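Local coordinates for 450aa long hypothetical fmu protein (Pyrococcus horikoshii, PDB 2YXL), which probably transfers a methyl group from S-adenosyl-L-methionine to carbon 5 of a cytosine in RNA, at residues F290-K294 / L315-A319; K62-L66 / E152-L156. All blocks are in the same frame, centred on the assembly; numbering follows the deposited sequence.

Contact 1: F290-K294 / L315-A319. With SFG (sinefungin), chain B.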
loop_
_atom_site.group_PDB
_atom_site.type_symbol
_atom_site.label_atom_id
_atom_site.label_comp_id
_atom_site.label_asym_id
_atom_site.label_seq_id
_atom_site.Cartn_x
_atom_site.Cartn_y
_atom_site.Cartn_z
ATOM N N PHE A 290 -11.595 -9.452 13.230
ATOM C CA PHE A 290 -10.405 -9.742 14.028
ATOM C C PHE A 290 -9.179 -8.986 13.531
ATOM O O PHE A 290 -8.945 -8.899 12.323
ATOM C CB PHE A 290 -10.104 -11.244 14.011
ATOM C CG PHE A 290 -11.130 -12.084 14.718
ATOM C CD1 PHE A 290 -12.246 -12.566 14.037
ATOM C CD2 PHE A 290 -10.975 -12.407 16.063
ATOM C CE1 PHE A 290 -13.196 -13.349 14.687
ATOM C CE2 PHE A 290 -11.921 -13.189 16.722
ATOM C CZ PHE A 290 -13.033 -13.661 16.032
ATOM N N ASP A 291 -8.403 -8.445 14.470
ATOM C CA ASP A 291 -7.093 -7.855 14.176
ATOM C C ASP A 291 -6.248 -7.698 15.442
ATOM O O ASP A 291 -6.734 -7.209 16.464
ATOM C CB ASP A 291 -7.232 -6.508 13.461
ATOM C CG ASP A 291 -6.006 -6.158 12.639
ATOM O OD1 ASP A 291 -6.096 -6.219 11.396
ATOM O OD2 ASP A 291 -4.952 -5.832 13.231
ATOM N N VAL A 292 -4.983 -8.106 15.361
ATOM C CA VAL A 292 -4.064 -8.035 16.505
ATOM C C VAL A 292 -3.606 -6.611 16.821
ATOM O O VAL A 292 -3.230 -6.312 17.957
ATOM C CB VAL A 292 -2.817 -8.951 16.329
ATOM C CG1 VAL A 292 -3.193 -10.412 16.517
ATOM C CG2 VAL A 292 -2.135 -8.722 14.978
ATOM N N ASP A 293 -3.645 -5.742 15.813
ATOM C CA ASP A 293 -3.182 -4.367 15.958
ATOM C C ASP A 293 -4.297 -3.466 16.483
ATOM O O ASP A 293 -5.297 -3.234 15.799
ATOM C CB ASP A 293 -2.635 -3.848 14.624
ATOM C CG ASP A 293 -1.726 -2.646 14.794
ATOM O OD1 ASP A 293 -2.245 -1.531 15.019
ATOM O OD2 ASP A 293 -0.492 -2.813 14.690
ATOM N N LYS A 294 -4.111 -2.969 17.704
ATOM C CA LYS A 294 -5.083 -2.104 18.376
ATOM C C LYS A 294 -5.177 -0.734 17.703
ATOM O O LYS A 294 -6.253 -0.132 17.649
ATOM C CB LYS A 294 -4.705 -1.945 19.859
ATOM C CG LYS A 294 -5.764 -1.273 20.744
ATOM C CD LYS A 294 -6.784 -2.264 21.315
ATOM C CE LYS A 294 -6.381 -2.789 22.696
ATOM N NZ LYS A 294 -5.265 -3.777 22.654
ATOM N N LEU A 315 -13.063 -7.330 17.330
ATOM C CA LEU A 315 -12.393 -8.166 18.321
ATOM C C LEU A 315 -10.873 -8.115 18.170
ATOM O O LEU A 315 -10.306 -8.707 17.247
ATOM C CB LEU A 315 -12.899 -9.612 18.237
ATOM C CG LEU A 315 -14.299 -9.917 18.781
ATOM C CD1 LEU A 315 -14.847 -11.191 18.161
ATOM C CD2 LEU A 315 -14.301 -10.010 20.304
ATOM N N VAL A 316 -10.224 -7.404 19.090
ATOM C CA VAL A 316 -8.770 -7.253 19.088
ATOM C C VAL A 316 -8.112 -8.502 19.682
ATOM O O VAL A 316 -7.632 -8.492 20.819
ATOM C CB VAL A 316 -8.317 -5.977 19.853
ATOM C CG1 VAL A 316 -6.855 -5.656 19.553
ATOM C CG2 VAL A 316 -9.204 -4.787 19.500
ATOM N N LYS A 317 -8.111 -9.580 18.903
ATOM C CA LYS A 317 -7.544 -10.858 19.329
ATOM C C LYS A 317 -6.800 -11.543 18.188
ATOM O O LYS A 317 -6.963 -11.181 17.021
ATOM C CB LYS A 317 -8.640 -11.789 19.871
ATOM C CG LYS A 317 -8.978 -11.599 21.349
ATOM C CD LYS A 317 -10.176 -10.673 21.552
ATOM C CE LYS A 317 -10.351 -10.290 23.018
ATOM N NZ LYS A 317 -10.760 -11.439 23.875
ATOM N N ASP A 318 -5.979 -12.532 18.540
ATOM C CA ASP A 318 -5.303 -13.378 17.564
ATOM C C ASP A 318 -6.344 -14.185 16.794
ATOM O O ASP A 318 -7.248 -14.774 17.390
ATOM C CB ASP A 318 -4.312 -14.310 18.270
ATOM C CG ASP A 318 -3.341 -14.981 17.310
ATOM O OD1 ASP A 318 -3.750 -15.367 16.197
ATOM O OD2 ASP A 318 -2.158 -15.133 17.680
ATOM N N ALA A 319 -6.214 -14.202 15.470
ATOM C CA ALA A 319 -7.198 -14.856 14.607
ATOM C C ALA A 319 -6.969 -16.361 14.456
ATOM O O ALA A 319 -7.785 -17.055 13.843
ATOM C CB ALA A 319 -7.253 -14.177 13.248
HETATM N N SFG B . -8.459 -6.719 5.165
HETATM C CA SFG B . -7.903 -5.411 5.554
HETATM C C SFG B . -8.586 -4.285 4.752
HETATM O O SFG B . -8.576 -3.139 5.249
HETATM O OXT SFG B . -9.118 -4.591 3.664
HETATM C CB SFG B . -6.375 -5.401 5.355
HETATM C CG SFG B . -5.684 -6.403 6.299
HETATM C CD SFG B . -4.151 -6.364 6.198
HETATM N NE SFG B . -3.756 -6.775 4.843
HETATM C "C5'" SFG B . -3.471 -7.334 7.189
HETATM C "C4'" SFG B . -3.931 -7.180 8.661
HETATM O "O4'" SFG B . -3.759 -8.481 9.271
HETATM C "C3'" SFG B . -3.068 -6.217 9.496
HETATM O "O3'" SFG B . -3.907 -5.177 10.016
HETATM C "C2'" SFG B . -2.514 -7.088 10.634
HETATM O "O2'" SFG B . -2.530 -6.386 11.883
HETATM C "C1'" SFG B . -3.530 -8.224 10.670
HETATM N N9 SFG B . -3.040 -9.484 11.301
HETATM C C8 SFG B . -1.857 -10.069 11.102
HETATM N N7 SFG B . -1.780 -11.186 11.825
HETATM C C5 SFG B . -2.923 -11.317 12.492
HETATM C C6 SFG B . -3.416 -12.262 13.389
HETATM N N6 SFG B . -2.681 -13.315 13.741
HETATM N N1 SFG B . -4.650 -12.096 13.897
HETATM C C2 SFG B . -5.392 -11.050 13.555
HETATM N N3 SFG B . -4.950 -10.132 12.704
HETATM C C4 SFG B . -3.726 -10.238 12.157
#

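Contact 2: K62-L66 / E152-L156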
loop_
_atom_site.group_PDB
_atom_site.type_symbol
_atom_site.label_atom_id
_atom_site.label_comp_id
_atom_site.label_asym_id
_atom_site.label_seq_id
_atom_site.Cartn_x
_atom_site.Cartn_y
_atom_site.Cartn_z
ATOM N N LYS A 62 10.720 5.061 -4.506
ATOM C CA LYS A 62 10.947 4.139 -5.615
ATOM C C LYS A 62 12.417 3.738 -5.779
ATOM O O LYS A 62 12.713 2.576 -6.057
ATOM C CB LYS A 62 10.397 4.759 -6.903
ATOM C CG LYS A 62 10.424 3.880 -8.139
ATOM C CD LYS A 62 9.477 4.406 -9.219
ATOM C CE LYS A 62 9.850 5.813 -9.702
ATOM N NZ LYS A 62 8.848 6.357 -10.679
ATOM N N LYS A 63 13.327 4.693 -5.590
ATOM C CA LYS A 63 14.756 4.472 -5.837
ATOM C C LYS A 63 15.581 4.350 -4.548
ATOM O O LYS A 63 16.816 4.389 -4.590
ATOM C CB LYS A 63 15.318 5.603 -6.701
ATOM C CG LYS A 63 14.601 5.793 -8.020
ATOM C CD LYS A 63 15.014 7.097 -8.675
ATOM C CE LYS A 63 14.355 7.259 -10.033
ATOM N NZ LYS A 63 14.603 8.619 -10.582
ATOM N N GLN A 64 14.889 4.185 -3.421
ATOM C CA GLN A 64 15.495 4.234 -2.089
ATOM C C GLN A 64 16.790 3.433 -1.980
ATOM O O GLN A 64 17.815 3.957 -1.525
ATOM C CB GLN A 64 14.489 3.754 -1.039
ATOM C CG GLN A 64 14.787 4.217 0.375
ATOM C CD GLN A 64 13.986 3.462 1.418
ATOM O OE1 GLN A 64 13.169 4.047 2.129
ATOM N NE2 GLN A 64 14.216 2.156 1.516
ATOM N N GLY A 65 16.736 2.174 -2.409
ATOM C CA GLY A 65 17.880 1.270 -2.329
ATOM C C GLY A 65 19.057 1.704 -3.178
ATOM O O GLY A 65 20.211 1.469 -2.821
ATOM N N LEU A 66 18.760 2.339 -4.306
ATOM C CA LEU A 66 19.793 2.828 -5.208
ATOM C C LEU A 66 20.405 4.119 -4.666
ATOM O O LEU A 66 21.627 4.301 -4.702
ATOM C CB LEU A 66 19.224 3.016 -6.616
ATOM C CG LEU A 66 18.768 1.733 -7.327
ATOM C CD1 LEU A 66 17.820 2.036 -8.488
ATOM C CD2 LEU A 66 19.958 0.902 -7.803
ATOM N N GLU A 152 19.594 -3.361 -12.102
ATOM C CA GLU A 152 18.880 -2.765 -10.975
ATOM C C GLU A 152 18.437 -1.333 -11.260
ATOM O O GLU A 152 17.395 -0.900 -10.775
ATOM C CB GLU A 152 19.730 -2.809 -9.702
ATOM C CG GLU A 152 19.864 -4.193 -9.075
ATOM C CD GLU A 152 20.506 -4.162 -7.695
ATOM O OE1 GLU A 152 20.155 -5.023 -6.860
ATOM O OE2 GLU A 152 21.357 -3.281 -7.438
ATOM N N TRP A 153 19.229 -0.609 -12.050
ATOM C CA TRP A 153 18.904 0.769 -12.428
ATOM C C TRP A 153 17.805 0.891 -13.491
ATOM O O TRP A 153 17.115 1.908 -13.548
ATOM C CB TRP A 153 20.159 1.527 -12.864
ATOM C CG TRP A 153 20.913 2.145 -11.720
ATOM C CD1 TRP A 153 22.088 1.708 -11.177
ATOM C CD2 TRP A 153 20.538 3.313 -10.973
ATOM N NE1 TRP A 153 22.470 2.529 -10.142
ATOM C CE2 TRP A 153 21.538 3.522 -9.994
ATOM C CE3 TRP A 153 19.456 4.201 -11.036
ATOM C CZ2 TRP A 153 21.491 4.585 -9.087
ATOM C CZ3 TRP A 153 19.407 5.256 -10.132
ATOM C CH2 TRP A 153 20.421 5.439 -9.171
ATOM N N LYS A 154 17.643 -0.133 -14.325
ATOM C CA LYS A 154 16.590 -0.114 -15.342
ATOM C C LYS A 154 15.204 -0.391 -14.761
ATOM O O LYS A 154 14.227 0.252 -15.150
ATOM C CB LYS A 154 16.894 -1.079 -16.494
ATOM C CG LYS A 154 17.694 -0.448 -17.624
ATOM C CD LYS A 154 17.448 -1.160 -18.952
ATOM C CE LYS A 154 18.115 -0.423 -20.107
ATOM N NZ LYS A 154 17.824 -1.053 -21.427
ATOM N N TYR A 155 15.120 -1.346 -13.838
ATOM C CA TYR A 155 13.841 -1.705 -13.232
ATOM C C TYR A 155 13.563 -0.952 -11.934
ATOM O O TYR A 155 12.439 -0.979 -11.431
ATOM C CB TYR A 155 13.753 -3.215 -12.982
ATOM C CG TYR A 155 13.737 -4.080 -14.227
ATOM C CD1 TYR A 155 14.091 -5.424 -14.156
ATOM C CD2 TYR A 155 13.372 -3.563 -15.472
ATOM C CE1 TYR A 155 14.080 -6.236 -15.287
ATOM C CE2 TYR A 155 13.362 -4.365 -16.611
ATOM C CZ TYR A 155 13.717 -5.701 -16.508
ATOM O OH TYR A 155 13.713 -6.508 -17.622
ATOM N N LEU A 156 14.586 -0.278 -11.407
ATOM C CA LEU A 156 14.524 0.389 -10.100
ATOM C C LEU A 156 14.092 -0.600 -9.012
ATOM O O LEU A 156 13.148 -0.350 -8.262
ATOM C CB LEU A 156 13.615 1.632 -10.140
ATOM C CG LEU A 156 13.834 2.680 -11.245
ATOM C CD1 LEU A 156 12.775 3.775 -11.179
ATOM C CD2 LEU A 156 15.231 3.286 -11.201
#

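Contact 1: F290-K294 / L315-A319
F290 and L315 lie side by side and point the same way from neighbouring parallel strands, CZ of F290 coming 3.7 Å from CD1 of L315. With CG beside the backbone N (chi1 -67°), the F290 ring runs along the leucine, and the carbonyl of K317 lies at its edge. CB of A319 touches CB of F290 at 4.2 Å. At the strand ends the backbones hold by a weak hydrogen bond, D291 N to L315 O, with a CA-H...O contact from V316 to D291 O. Beyond, the bent chain of K294 crosses V316 at about a right angle.

D291 turns away from this seam to the sinefungin ribose: OD1 accepts from O3' and OD2 from O2', each at 2.8 Å. OD2 also takes D293 N through its anti lone pair, an Asx turn that fixes the carboxylate, while A269 N reaches OD1. V292 packs its methyls on the adenine, whose N1 accepts from A319 N at 3.1 Å. These are the carboxyl strand ends, where a Rossmann-like class I methyltransferase binds its cofactor: strand 286-290 lies between strands 262-265 and 312-315, and helix 294-306, begun at the N-cap D293, covers D291 and V316 with M297.

Contact 2: K62-L66 / E152-L156
The side of helix 47-75 packs against the C-terminal end of helix 147-155, the closest CA pair being K63 and L156 at 5.9 Å, where L156 leaves helical geometry with positive phi (55°). This helix packing belongs to the helical N-terminal part of the chain; it is largely apolar where the segments meet and has no hydrogen bond between them.

L66 carries most of the contact on its side. It slides past W153 in the opposite direction and lies over one face of the indole: CD2 sits 3.8 Å from the centroid of the five-membered ring and only 12° off its normal, a CH-pi contact, while CB covers the six-membered ring, 3.7 Å from CZ2. The other methyl, CD1, reaches CE3 of the same indole and the backbone oxygen of E152. Were W153 replaced by an alanine, L66 would probably lose the flat surface under its CB and both methyls, and a gap would open between the two helices.

L156 fills the other half. Its CD2 meets L66 CD1 at 4.0 Å, and its CD1 rests against the aliphatic parts of two lysines. In K62, CG lies anti to the backbone N (chi1 -174°), which brings it to that methyl, and the bend at chi3 keeps CE beside it; NZ then goes on to the carbonyl of N181. K63 is extended beyond CG, so that its methylenes pass the leucine before NZ reaches D59 in a salt bridge and the ring of F99 in a cation-pi contact. The nearest approach is CE of K63 to CD1 of L156, at 4.0 Å.

The chain closes contact 2 before it opens contact 1, and the two lie on opposite sides of its centre, with centres 36 Å apart and nearest atoms about 20 Å apart. They share no helix, strand or sheet. Contact 2 joins two helices of the all-helical N-terminal part, whereas contact 1 sits at the strand ends of the mixed sheet that holds sinefungin. Between them along the chain comes the four-stranded antiparallel sheet of the ferredoxin-like region. Contact 1 thus lines the sinefungin pocket, while contact 2 lies away from it, where the N-terminal helices meet R353 and W354 on helix 352-355 of the methyltransferase part.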